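Local coordinates for protein putative streptothricin acetyltransferase (Bacillus anthracis, PDB 3PP9) that binds acetyl coenzyme A in a GNAT-family fold and probably transfers its acetyl group to streptothricin, an antibiotic, at residues G136-T141 with Y180-F185; I91-N96 with A123-W128; N29-L34 with E48-Y53. All coordinates share one frame; numbering follows the deposited sequence. Where two conformers were deposited one is given.

Contact 1 (G136-T141 with Y180-F185). With K (potassium ion), chain F; ACO (acetyl coenzyme *a), chain D.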
loop_
_atom_site.group_PDB
_atom_site.type_symbol
_atom_site.label_atom_id
_atom_site.label_comp_id
_atom_site.label_asym_id
_atom_site.label_seq_id
_atom_site.Cartn_x
_atom_site.Cartn_y
_atom_site.Cartn_z
ATOM N N GLY A 136 -0.471 -6.697 15.197
ATOM C CA GLY A 136 0.706 -5.859 15.126
ATOM C C GLY A 136 0.346 -4.469 14.661
ATOM O O GLY A 136 -0.839 -4.139 14.525
ATOM N N ILE A 137 1.377 -3.665 14.435
ATOM C CA ILE A 137 1.213 -2.297 13.978
ATOM C C ILE A 137 2.186 -2.092 12.829
ATOM O O ILE A 137 3.271 -2.663 12.815
ATOM C CB ILE A 137 1.597 -1.272 15.036
ATOM C CG1 ILE A 137 0.881 -1.492 16.351
ATOM C CG2 ILE A 137 1.351 0.134 14.504
ATOM C CD1 ILE A 137 1.336 -0.502 17.416
HETATM N N MSE A 138 1.801 -1.287 11.855
HETATM C CA MSE A 138 2.672 -1.009 10.708
HETATM C C MSE A 138 2.491 0.409 10.243
HETATM O O MSE A 138 1.551 1.094 10.648
HETATM C CB MSE A 138 2.341 -1.924 9.545
HETATM C CG MSE A 138 0.915 -1.750 9.092
HETATM SE SE MSE A 138 0.379 -2.872 7.624
HETATM C CE MSE A 138 1.176 -2.107 6.142
ATOM N N LEU A 139 3.395 0.834 9.363
ATOM C CA LEU A 139 3.326 2.179 8.812
ATOM C C LEU A 139 4.265 2.296 7.630
ATOM O O LEU A 139 5.006 1.371 7.319
ATOM C CB LEU A 139 3.661 3.224 9.891
ATOM C CG LEU A 139 5.030 3.291 10.585
ATOM C CD1 LEU A 139 5.314 2.118 11.463
ATOM C CD2 LEU A 139 6.203 3.585 9.637
ATOM N N GLU A 140 4.130 3.406 6.908
ATOM C CA GLU A 140 4.985 3.719 5.775
ATOM C C GLU A 140 5.628 5.044 6.068
ATOM O O GLU A 140 5.006 5.930 6.664
ATOM C CB GLU A 140 4.192 3.852 4.469
ATOM C CG GLU A 140 5.031 4.233 3.228
ATOM C CD GLU A 140 5.463 5.716 3.130
ATOM O OE1 GLU A 140 5.050 6.558 3.959
ATOM O OE2 GLU A 140 6.202 6.042 2.179
ATOM N N THR A 141 6.890 5.152 5.690
ATOM C CA THR A 141 7.630 6.386 5.823
ATOM C C THR A 141 8.502 6.447 4.554
ATOM O O THR A 141 8.453 5.533 3.727
ATOM C CB THR A 141 8.359 6.517 7.217
ATOM O OG1 THR A 141 8.936 7.835 7.362
ATOM C CG2 THR A 141 9.394 5.430 7.420
ATOM N N TYR A 180 8.338 0.315 4.403
ATOM C CA TYR A 180 7.232 -0.226 5.223
ATOM C C TYR A 180 7.785 -0.914 6.484
ATOM O O TYR A 180 8.596 -1.836 6.390
ATOM C CB TYR A 180 6.369 -1.130 4.351
ATOM C CG TYR A 180 5.898 -0.356 3.141
ATOM C CD1 TYR A 180 4.771 0.434 3.193
ATOM C CD2 TYR A 180 6.627 -0.386 1.965
ATOM C CE1 TYR A 180 4.362 1.166 2.066
ATOM C CE2 TYR A 180 6.224 0.331 0.852
ATOM C CZ TYR A 180 5.111 1.104 0.913
ATOM O OH TYR A 180 4.750 1.801 -0.221
ATOM N N TRP A 181 7.339 -0.430 7.646
ATOM C CA TRP A 181 7.820 -0.890 8.950
ATOM C C TRP A 181 6.729 -1.634 9.670
ATOM O O TRP A 181 5.571 -1.232 9.608
ATOM C CB TRP A 181 8.252 0.303 9.804
ATOM C CG TRP A 181 9.451 1.062 9.311
ATOM C CD1 TRP A 181 9.459 2.083 8.406
ATOM C CD2 TRP A 181 10.804 0.897 9.748
ATOM N NE1 TRP A 181 10.745 2.555 8.244
ATOM C CE2 TRP A 181 11.586 1.847 9.059
ATOM C CE3 TRP A 181 11.432 0.036 10.651
ATOM C CZ2 TRP A 181 12.968 1.939 9.239
ATOM C CZ3 TRP A 181 12.785 0.136 10.840
ATOM C CH2 TRP A 181 13.549 1.088 10.130
ATOM N N TYR A 182 7.136 -2.685 10.381
ATOM C CA TYR A 182 6.238 -3.580 11.083
ATOM C C TYR A 182 6.672 -3.934 12.486
ATOM O O TYR A 182 7.843 -4.175 12.725
ATOM C CB TYR A 182 6.184 -4.916 10.302
ATOM C CG TYR A 182 5.602 -4.745 8.918
ATOM C CD1 TYR A 182 4.251 -4.938 8.678
ATOM C CD2 TYR A 182 6.393 -4.325 7.858
ATOM C CE1 TYR A 182 3.707 -4.717 7.411
ATOM C CE2 TYR A 182 5.847 -4.105 6.595
ATOM C CZ TYR A 182 4.518 -4.341 6.374
ATOM O OH TYR A 182 3.996 -4.075 5.120
ATOM N N LEU A 183 5.705 -3.995 13.391
ATOM C CA LEU A 183 5.951 -4.425 14.775
ATOM C C LEU A 183 4.911 -5.497 15.033
ATOM O O LEU A 183 3.732 -5.187 15.139
ATOM C CB LEU A 183 5.780 -3.307 15.784
ATOM C CG LEU A 183 6.025 -3.653 17.260
ATOM C CD1 LEU A 183 7.452 -4.057 17.475
ATOM C CD2 LEU A 183 5.710 -2.456 18.124
ATOM N N HIS A 184 5.351 -6.750 15.125
ATOM C CA HIS A 184 4.452 -7.879 15.384
ATOM C C HIS A 184 4.415 -8.201 16.866
ATOM O O HIS A 184 5.441 -8.188 17.529
ATOM C CB HIS A 184 4.892 -9.126 14.603
ATOM C CG HIS A 184 4.018 -10.320 14.835
ATOM N ND1 HIS A 184 4.411 -11.398 15.601
ATOM C CD2 HIS A 184 2.752 -10.585 14.436
ATOM C CE1 HIS A 184 3.433 -12.287 15.642
ATOM N NE2 HIS A 184 2.412 -11.815 14.948
ATOM N N PHE A 185 3.231 -8.487 17.390
ATOM C CA PHE A 185 3.123 -8.809 18.798
ATOM C C PHE A 185 3.336 -10.306 19.017
ATOM O O PHE A 185 2.825 -11.126 18.249
ATOM C CB PHE A 185 1.773 -8.392 19.357
ATOM C CG PHE A 185 1.380 -6.977 19.022
ATOM C CD1 PHE A 185 2.280 -5.931 19.149
ATOM C CD2 PHE A 185 0.073 -6.682 18.699
ATOM C CE1 PHE A 185 1.891 -4.638 18.876
ATOM C CE2 PHE A 185 -0.318 -5.397 18.448
ATOM C CZ PHE A 185 0.579 -4.383 18.541
HETATM K K K F . 8.007 10.292 6.000
HETATM N N1A ACO D . 17.334 10.331 15.546
HETATM C C2A ACO D . 17.674 9.204 16.199
HETATM N N3A ACO D . 16.904 8.645 17.145
HETATM C C4A ACO D . 15.721 9.220 17.481
HETATM C C5A ACO D . 15.306 10.459 16.819
HETATM C C6A ACO D . 16.200 11.015 15.807
HETATM N N6A ACO D . 15.851 12.153 15.176
HETATM N N7A ACO D . 14.126 10.820 17.336
HETATM C C8A ACO D . 13.803 9.891 18.265
HETATM N N9A ACO D . 14.750 8.938 18.341
HETATM C C1B ACO D . 14.797 7.794 19.267
HETATM C C2B ACO D . 15.086 8.359 20.659
HETATM O O2B ACO D . 16.474 8.575 20.952
HETATM C C3B ACO D . 14.459 7.341 21.572
HETATM O O3B ACO D . 15.392 6.294 21.806
HETATM P P3B ACO D . 15.591 5.607 23.244
HETATM O O7A ACO D . 14.250 4.974 23.553
HETATM O O8A ACO D . 15.959 6.768 24.133
HETATM O O9A ACO D . 16.707 4.623 22.960
HETATM C C4B ACO D . 13.289 6.810 20.766
HETATM O O4B ACO D . 13.567 7.087 19.385
HETATM C C5B ACO D . 11.981 7.464 21.196
HETATM O O5B ACO D . 12.021 8.842 20.818
HETATM P P1A ACO D . 10.920 9.874 21.359
HETATM O O1A ACO D . 11.607 10.976 22.133
HETATM O O2A ACO D . 9.846 9.065 22.024
HETATM O O3A ACO D . 10.387 10.450 19.945
HETATM P P2A ACO D . 9.683 11.859 19.688
HETATM O O4A ACO D . 10.792 12.777 19.263
HETATM O O5A ACO D . 8.778 12.275 20.815
HETATM O O6A ACO D . 8.704 11.541 18.442
HETATM C CBP ACO D . 8.502 11.542 16.047
HETATM C CCP ACO D . 9.178 10.916 17.260
HETATM C CDP ACO D . 8.918 10.771 14.802
HETATM C CEP ACO D . 6.987 11.478 16.222
HETATM C CAP ACO D . 8.922 13.012 15.916
HETATM O OAP ACO D . 10.319 13.077 15.523
HETATM C C9P ACO D . 8.145 13.782 14.887
HETATM O O9P ACO D . 7.045 14.217 15.125
HETATM N N8P ACO D . 8.699 13.995 13.687
HETATM C C7P ACO D . 8.053 14.784 12.635
HETATM C C6P ACO D . 6.831 14.128 12.049
HETATM C C5P ACO D . 7.212 12.780 11.507
HETATM O O5P ACO D . 8.246 12.611 10.887
HETATM N N4P ACO D . 6.375 11.792 11.736
HETATM C C3P ACO D . 6.582 10.432 11.274
HETATM C C2P ACO D . 6.153 10.397 9.809
HETATM S S1P ACO D . 5.813 8.740 9.253
HETATM C C ACO D . 4.273 8.449 9.886
HETATM O O ACO D . 3.718 9.289 10.562
HETATM C CH3 ACO D . 3.620 7.139 9.613
HETATM O O HOH W 1 6.092 9.101 4.105
HETATM O O HOH W 2 9.877 12.412 4.248
#
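Four backbone hydrogen bonds join strand 136-141 to its antiparallel neighbour 180-184 in the central mixed sheet of the GNAT fold. Ile137 and Leu183 form one hydrogen-bonded pair, Leu139 and Trp181 the next; the straightest bond runs from Trp181 N to Leu139 O (3.0 Å, 166° at the hydrogen).

On the face of Met138 and Tyr182, Met138 (selenomethionine) lies alongside the tyrosine, SE obliquely 5.0 Å from the Tyr182 ring centroid, a Met-aromatic contact. CE packs by the hydroxyl, which bonds to Asp163 of the second subunit. Glu140 CG touches Tyr180 CE1 at 3.3 Å. On the other face, Leu139 CD2 meets Trp181 CD1 at 3.8 Å. Thr141 CG2 presses on Trp181 NE1, a buried nitrogen with no partner in the model. Phe185 lays a ring face over Gly136 CA, 3.7 Å from the centroid, a CH-pi contact.

Leu139, Glu140 and Thr141 belong to the acetyl coenzyme A pocket; Glu140 O is 3.5 Å from the acetyl CH3. Thr141 OG1 and two waters bind potassium, one water also donating to Glu140 OE1, while OE2 bonds to Tyr167.

Strand 101-108 flanks 136-142 on its other edge; helix 117-131 packs on Ile137 and Leu183, helix 146-154 on Leu139, Thr141 and Trp181.

Contact 2 (I91-N96 with A123-W128). With PO4 (phosphate ion), chain E.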
loop_
_atom_site.group_PDB
_atom_site.type_symbol
_atom_site.label_atom_id
_atom_site.label_comp_id
_atom_site.label_asym_id
_atom_site.label_seq_id
_atom_site.Cartn_x
_atom_site.Cartn_y
_atom_site.Cartn_z
ATOM N N ILE A 91 -1.321 10.801 17.525
ATOM C CA ILE A 91 -1.122 9.650 16.672
ATOM C C ILE A 91 -2.484 9.287 16.063
ATOM O O ILE A 91 -3.511 9.297 16.766
ATOM C CB ILE A 91 -0.434 8.457 17.398
ATOM C CG1 ILE A 91 -0.017 7.388 16.401
ATOM C CG2 ILE A 91 -1.329 7.915 18.518
ATOM C CD1 ILE A 91 0.932 6.345 17.008
ATOM N N VAL A 92 -2.474 9.026 14.747
ATOM C CA VAL A 92 -3.663 8.707 13.958
ATOM C C VAL A 92 -3.557 7.240 13.541
ATOM O O VAL A 92 -2.595 6.833 12.892
ATOM C CB VAL A 92 -3.747 9.602 12.705
ATOM C CG1 VAL A 92 -5.058 9.373 11.954
ATOM C CG2 VAL A 92 -3.625 11.114 13.071
ATOM N N LEU A 93 -4.563 6.451 13.894
ATOM C CA LEU A 93 -4.549 5.027 13.624
ATOM C C LEU A 93 -5.800 4.498 12.932
ATOM O O LEU A 93 -6.890 5.021 13.138
ATOM C CB LEU A 93 -4.528 4.319 14.995
ATOM C CG LEU A 93 -3.345 4.649 15.893
ATOM C CD1 LEU A 93 -3.564 4.145 17.303
ATOM C CD2 LEU A 93 -2.070 4.091 15.324
ATOM N N LYS A 94 -5.626 3.460 12.121
ATOM C CA LYS A 94 -6.756 2.794 11.476
ATOM C C LYS A 94 -6.442 1.305 11.491
ATOM O O LYS A 94 -5.318 0.895 11.817
ATOM C CB LYS A 94 -6.950 3.183 10.016
ATOM C CG LYS A 94 -5.914 2.633 9.086
ATOM C CD LYS A 94 -6.309 2.829 7.625
ATOM C CE LYS A 94 -5.256 2.240 6.694
ATOM N NZ LYS A 94 -5.612 2.422 5.255
ATOM N N LYS A 95 -7.456 0.491 11.224
ATOM C CA LYS A 95 -7.246 -0.948 11.090
ATOM C C LYS A 95 -7.078 -1.180 9.600
ATOM O O LYS A 95 -7.926 -0.775 8.806
ATOM C CB LYS A 95 -8.423 -1.735 11.639
ATOM C CG LYS A 95 -8.214 -3.224 11.561
ATOM C CD LYS A 95 -9.430 -3.920 12.116
ATOM C CE LYS A 95 -9.290 -5.414 12.105
ATOM N NZ LYS A 95 -10.509 -6.035 12.713
ATOM N N ASN A 96 -5.998 -1.847 9.212
ATOM C CA ASN A 96 -5.697 -2.100 7.804
ATOM C C ASN A 96 -6.316 -3.400 7.283
ATOM O O ASN A 96 -6.769 -4.234 8.057
ATOM C CB ASN A 96 -4.177 -2.169 7.647
ATOM C CG ASN A 96 -3.720 -1.939 6.234
ATOM O OD1 ASN A 96 -4.359 -1.199 5.491
ATOM N ND2 ASN A 96 -2.587 -2.521 5.866
ATOM N N ALA A 123 3.159 3.399 22.533
ATOM C CA ALA A 123 2.687 2.466 23.550
ATOM C C ALA A 123 1.168 2.434 23.571
ATOM O O ALA A 123 0.558 1.357 23.659
ATOM C CB ALA A 123 3.229 2.832 24.906
ATOM N N GLN A 124 0.527 3.600 23.485
ATOM C CA GLN A 124 -0.922 3.629 23.487
ATOM C C GLN A 124 -1.495 2.985 22.225
ATOM O O GLN A 124 -2.532 2.341 22.275
ATOM C CB GLN A 124 -1.460 5.052 23.653
ATOM C CG GLN A 124 -2.974 5.140 23.695
ATOM C CD GLN A 124 -3.585 4.433 24.880
ATOM O OE1 GLN A 124 -3.271 4.756 26.020
ATOM N NE2 GLN A 124 -4.497 3.490 24.622
ATOM N N ALA A 125 -0.833 3.168 21.099
ATOM C CA ALA A 125 -1.268 2.578 19.848
ATOM C C ALA A 125 -1.202 1.066 19.952
ATOM O O ALA A 125 -2.084 0.383 19.440
ATOM C CB ALA A 125 -0.398 3.087 18.684
ATOM N N LYS A 126 -0.187 0.536 20.636
ATOM C CA LYS A 126 -0.085 -0.904 20.809
ATOM C C LYS A 126 -1.252 -1.403 21.640
ATOM O O LYS A 126 -1.795 -2.453 21.345
ATOM C CB LYS A 126 1.254 -1.331 21.416
ATOM C CG LYS A 126 2.428 -1.034 20.531
ATOM C CD LYS A 126 3.730 -1.661 21.012
ATOM C CE LYS A 126 4.177 -1.222 22.385
ATOM N NZ LYS A 126 5.486 -1.882 22.725
ATOM N N GLN A 127 -1.626 -0.674 22.692
ATOM C CA GLN A 127 -2.770 -1.070 23.533
ATOM C C GLN A 127 -4.051 -1.116 22.695
ATOM O O GLN A 127 -4.830 -2.053 22.780
ATOM C CB GLN A 127 -2.970 -0.092 24.700
ATOM C CG GLN A 127 -1.854 -0.056 25.740
ATOM C CD GLN A 127 -1.880 -1.230 26.686
ATOM O OE1 GLN A 127 -1.063 -1.313 27.607
ATOM N NE2 GLN A 127 -2.832 -2.138 26.490
ATOM N N TRP A 128 -4.260 -0.088 21.877
ATOM C CA TRP A 128 -5.441 -0.024 21.026
ATOM C C TRP A 128 -5.481 -1.210 20.062
ATOM O O TRP A 128 -6.508 -1.872 19.910
ATOM C CB TRP A 128 -5.448 1.295 20.254
ATOM C CG TRP A 128 -6.625 1.465 19.344
ATOM C CD1 TRP A 128 -7.885 1.878 19.702
ATOM C CD2 TRP A 128 -6.652 1.283 17.922
ATOM N NE1 TRP A 128 -8.699 1.920 18.592
ATOM C CE2 TRP A 128 -7.962 1.590 17.489
ATOM C CE3 TRP A 128 -5.690 0.934 16.968
ATOM C CZ2 TRP A 128 -8.331 1.534 16.146
ATOM C CZ3 TRP A 128 -6.063 0.859 15.650
ATOM C CH2 TRP A 128 -7.373 1.169 15.246
HETATM P P PO4 E . -0.771 -1.319 2.517
HETATM O O1 PO4 E . -1.567 -0.108 2.949
HETATM O O2 PO4 E . -1.434 -1.984 1.332
HETATM O O3 PO4 E . 0.626 -0.867 2.184
HETATM O O4 PO4 E . -0.744 -2.300 3.661
#
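This is apolar helix-on-sheet packing in the core of the GNAT fold: helix 117-131 packs on one face of the central sheet, and its 123-128 portion runs almost along strand 91-95, with axes 9.9 Å apart and 20° between their directions. No hydrogen bond crosses the interface.

Leu93 makes most of the strand's contact. With CG anti to the carbonyl carbon (chi1 -59°), Leu93 CD1 lies 3.6 Å from Ala125 CB, while CD2 also approaches that methyl. Ile91, two residues earlier on the same face, adds the tip of its chain: CD1 lies 3.9 Å from Ala125 CB. The alanine methyl thus meets both branched side chains.

One turn on, Trp128 has CG anti to its backbone N (chi1 180°); its CB bond points toward the strand, and the six-membered ring reaches Leu93 and Lys94. Leu93 CB sits over a face of that ring, 4.3 Å from the centroid, a CH-pi contact. At the rim of the same ring, Trp128 CH2 lies 3.9 Å from Lys94 C, with Lys94 O in the plane of the indole.

Strands 76-83 and 101-108 flank 86-95, and Trp128 touches both, on Ile77 and Ala101.

Contact 3 (N29-L34 with E48-Y53)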
loop_
_atom_site.group_PDB
_atom_site.type_symbol
_atom_site.label_atom_id
_atom_site.label_comp_id
_atom_site.label_asym_id
_atom_site.label_seq_id
_atom_site.Cartn_x
_atom_site.Cartn_y
_atom_site.Cartn_z
ATOM N N ASN A 29 18.321 15.332 6.550
ATOM C CA ASN A 29 19.774 15.505 6.504
ATOM C C ASN A 29 20.505 14.297 5.964
ATOM O O ASN A 29 21.733 14.324 5.808
ATOM C CB ASN A 29 20.325 15.857 7.888
ATOM C CG ASN A 29 19.961 14.847 8.950
ATOM O OD1 ASN A 29 19.386 13.787 8.675
ATOM N ND2 ASN A 29 20.247 15.196 10.206
ATOM N N ALA A 30 19.744 13.237 5.665
ATOM C CA ALA A 30 20.304 12.000 5.178
ATOM C C ALA A 30 19.196 11.146 4.624
ATOM O O ALA A 30 18.025 11.505 4.706
ATOM C CB ALA A 30 20.971 11.267 6.336
ATOM N N ARG A 31 19.576 10.016 4.049
ATOM C CA ARG A 31 18.593 9.092 3.512
ATOM C C ARG A 31 19.070 7.677 3.673
ATOM O O ARG A 31 20.277 7.413 3.744
ATOM C CB ARG A 31 18.298 9.352 2.029
ATOM C CG ARG A 31 19.479 9.182 1.069
ATOM C CD ARG A 31 19.042 9.323 -0.378
ATOM N NE ARG A 31 20.169 9.214 -1.307
ATOM C CZ ARG A 31 20.064 9.078 -2.632
ATOM N NH1 ARG A 31 18.879 8.980 -3.233
ATOM N NH2 ARG A 31 21.165 8.998 -3.370
ATOM N N LEU A 32 18.111 6.763 3.816
ATOM C CA LEU A 32 18.421 5.343 3.910
ATOM C C LEU A 32 18.689 4.765 2.532
ATOM O O LEU A 32 18.035 5.116 1.542
ATOM C CB LEU A 32 17.327 4.526 4.609
ATOM C CG LEU A 32 17.345 4.367 6.141
ATOM C CD1 LEU A 32 17.292 5.636 6.929
ATOM C CD2 LEU A 32 16.209 3.454 6.583
HETATM N N MSE A 33 19.685 3.891 2.490
HETATM C CA MSE A 33 20.094 3.211 1.273
HETATM C C MSE A 33 19.744 1.770 1.562
HETATM O O MSE A 33 20.286 1.199 2.494
HETATM C CB MSE A 33 21.604 3.323 1.084
HETATM C CG MSE A 33 22.132 4.736 1.155
HETATM SE SE MSE A 33 21.384 5.857 -0.227
HETATM C CE MSE A 33 22.110 4.983 -1.814
ATOM N N LEU A 34 18.819 1.186 0.808
ATOM C CA LEU A 34 18.418 -0.192 1.081
ATOM C C LEU A 34 19.134 -1.308 0.351
ATOM O O LEU A 34 19.634 -1.139 -0.767
ATOM C CB LEU A 34 16.915 -0.298 0.771
ATOM C CG LEU A 34 16.015 0.675 1.530
ATOM C CD1 LEU A 34 14.612 0.600 0.995
ATOM C CD2 LEU A 34 16.033 0.417 3.016
ATOM N N GLU A 48 23.115 7.646 4.256
ATOM C CA GLU A 48 23.940 8.518 3.416
ATOM C C GLU A 48 23.507 9.962 3.628
ATOM O O GLU A 48 22.324 10.275 3.554
ATOM C CB GLU A 48 23.794 8.175 1.932
ATOM C CG GLU A 48 24.694 8.997 1.011
ATOM C CD GLU A 48 24.559 8.651 -0.472
ATOM O OE1 GLU A 48 25.209 9.326 -1.299
ATOM O OE2 GLU A 48 23.817 7.719 -0.817
ATOM N N ASP A 49 24.455 10.858 3.887
ATOM C CA ASP A 49 24.102 12.260 4.071
ATOM C C ASP A 49 23.623 12.842 2.747
ATOM O O ASP A 49 24.072 12.420 1.676
ATOM C CB ASP A 49 25.325 13.079 4.514
ATOM C CG ASP A 49 25.780 12.797 5.954
ATOM O OD1 ASP A 49 25.059 12.162 6.734
ATOM O OD2 ASP A 49 26.899 13.248 6.306
ATOM N N VAL A 50 22.717 13.816 2.825
ATOM C CA VAL A 50 22.212 14.538 1.651
ATOM C C VAL A 50 22.141 16.018 2.038
ATOM O O VAL A 50 22.063 16.332 3.226
ATOM C CB VAL A 50 20.816 14.075 1.218
ATOM C CG1 VAL A 50 20.848 12.605 0.815
ATOM C CG2 VAL A 50 19.785 14.359 2.318
ATOM N N PRO A 51 22.230 16.947 1.057
ATOM C CA PRO A 51 22.121 18.366 1.398
ATOM C C PRO A 51 20.828 18.573 2.182
ATOM O O PRO A 51 19.758 18.112 1.770
ATOM C CB PRO A 51 22.108 19.057 0.035
ATOM C CG PRO A 51 22.822 18.100 -0.855
ATOM C CD PRO A 51 22.449 16.750 -0.387
ATOM N N SER A 52 20.917 19.266 3.314
ATOM C CA SER A 52 19.765 19.390 4.180
ATOM C C SER A 52 18.681 20.348 3.739
ATOM O O SER A 52 18.935 21.336 3.022
ATOM C CB SER A 52 20.221 19.763 5.595
ATOM O OG SER A 52 21.183 18.840 6.099
ATOM N N TYR A 53 17.462 20.031 4.156
ATOM C CA TYR A 53 16.306 20.842 3.882
ATOM C C TYR A 53 15.216 20.512 4.882
ATOM O O TYR A 53 15.264 19.478 5.550
ATOM C CB TYR A 53 15.805 20.644 2.445
ATOM C CG TYR A 53 15.345 19.254 2.057
ATOM C CD1 TYR A 53 13.994 18.891 2.080
ATOM C CD2 TYR A 53 16.252 18.300 1.636
ATOM C CE1 TYR A 53 13.595 17.636 1.691
ATOM C CE2 TYR A 53 15.863 17.050 1.241
ATOM C CZ TYR A 53 14.534 16.711 1.281
ATOM O OH TYR A 53 14.191 15.438 0.896
#
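Backbone bonds tie the two arms of this twisted beta hairpin. Arg31 and Glu48 are a hydrogen-bonded antiparallel pair: Arg31 N gives its hydrogen to Glu48 O at 2.8 Å, in the carbonyl plane, and Glu48 N returns one to Arg31 O, nearly along the C=O axis. Next to them Ala30 faces Asp49 in a non-hydrogen-bonded pair, and here the CA atoms close to 4.0 Å while the side chains diverge. The third bond, Val50 N to Asn29 O, is longer at 3.2 Å. It is straight at the hydrogen (171°), yet the donor stands above the carbonyl plane, well off a lone pair. The short segments are 138° apart in direction, a marked departure from a flat antiparallel pair.

Charged groups share the face of Arg31 and Glu48. The two side chains run side by side, the glutamate extended beyond CG, but Arg31 NH2 stays 3.9 Å from Glu48 OE2, a long salt bridge with the guanidinium and carboxylate planes turned 49° apart. The same carboxylate oxygen abuts Met33, a selenomethionine, whose chain folds at chi2 and chi3 to bring SE to 3.1 Å from Glu48 OE2.

Van der Waals contact comes chiefly from Val50. Its CG1 meets Arg31 CG at 3.7 Å, the valine crossing the aliphatic part of the arginine at about a right angle, and its CG2 lies 3.5 Å from Ala30 N. Farther along, Ser52 OG touches Asn29 CB at 3.6 Å.

The hairpin, strands 25-36 and 43-56, forms a two-stranded sheet separate from the central one. Helix 146-154 packs against it through Val146, on Ala30 and Leu32, and through Cys149, on Leu32; Tyr53 OH bonds to Asn144.

Contacts 1 and 2 belong to one body, the central sheet with helix 117-131, and their centres are 11 Å apart. They touch directly: Ile137 CD1 lies 3.3 Å from Lys126 CG, and Met138 SE 3.5 Å from Asn96 ND2. Contact 3 has its centre 22 Å from that of contact 1, though their nearest atoms come to about 4 Å without touching. From contact 2 it is 29 Å between centres and about 18 Å between nearest atoms, on the opposite side of the chain's centre. Of the three, contact 1 supplies pocket residues, Leu139, Glu140 and Thr141; the side chains of Ile91 and Asn29 lie about 7 Å from acetyl coenzyme A.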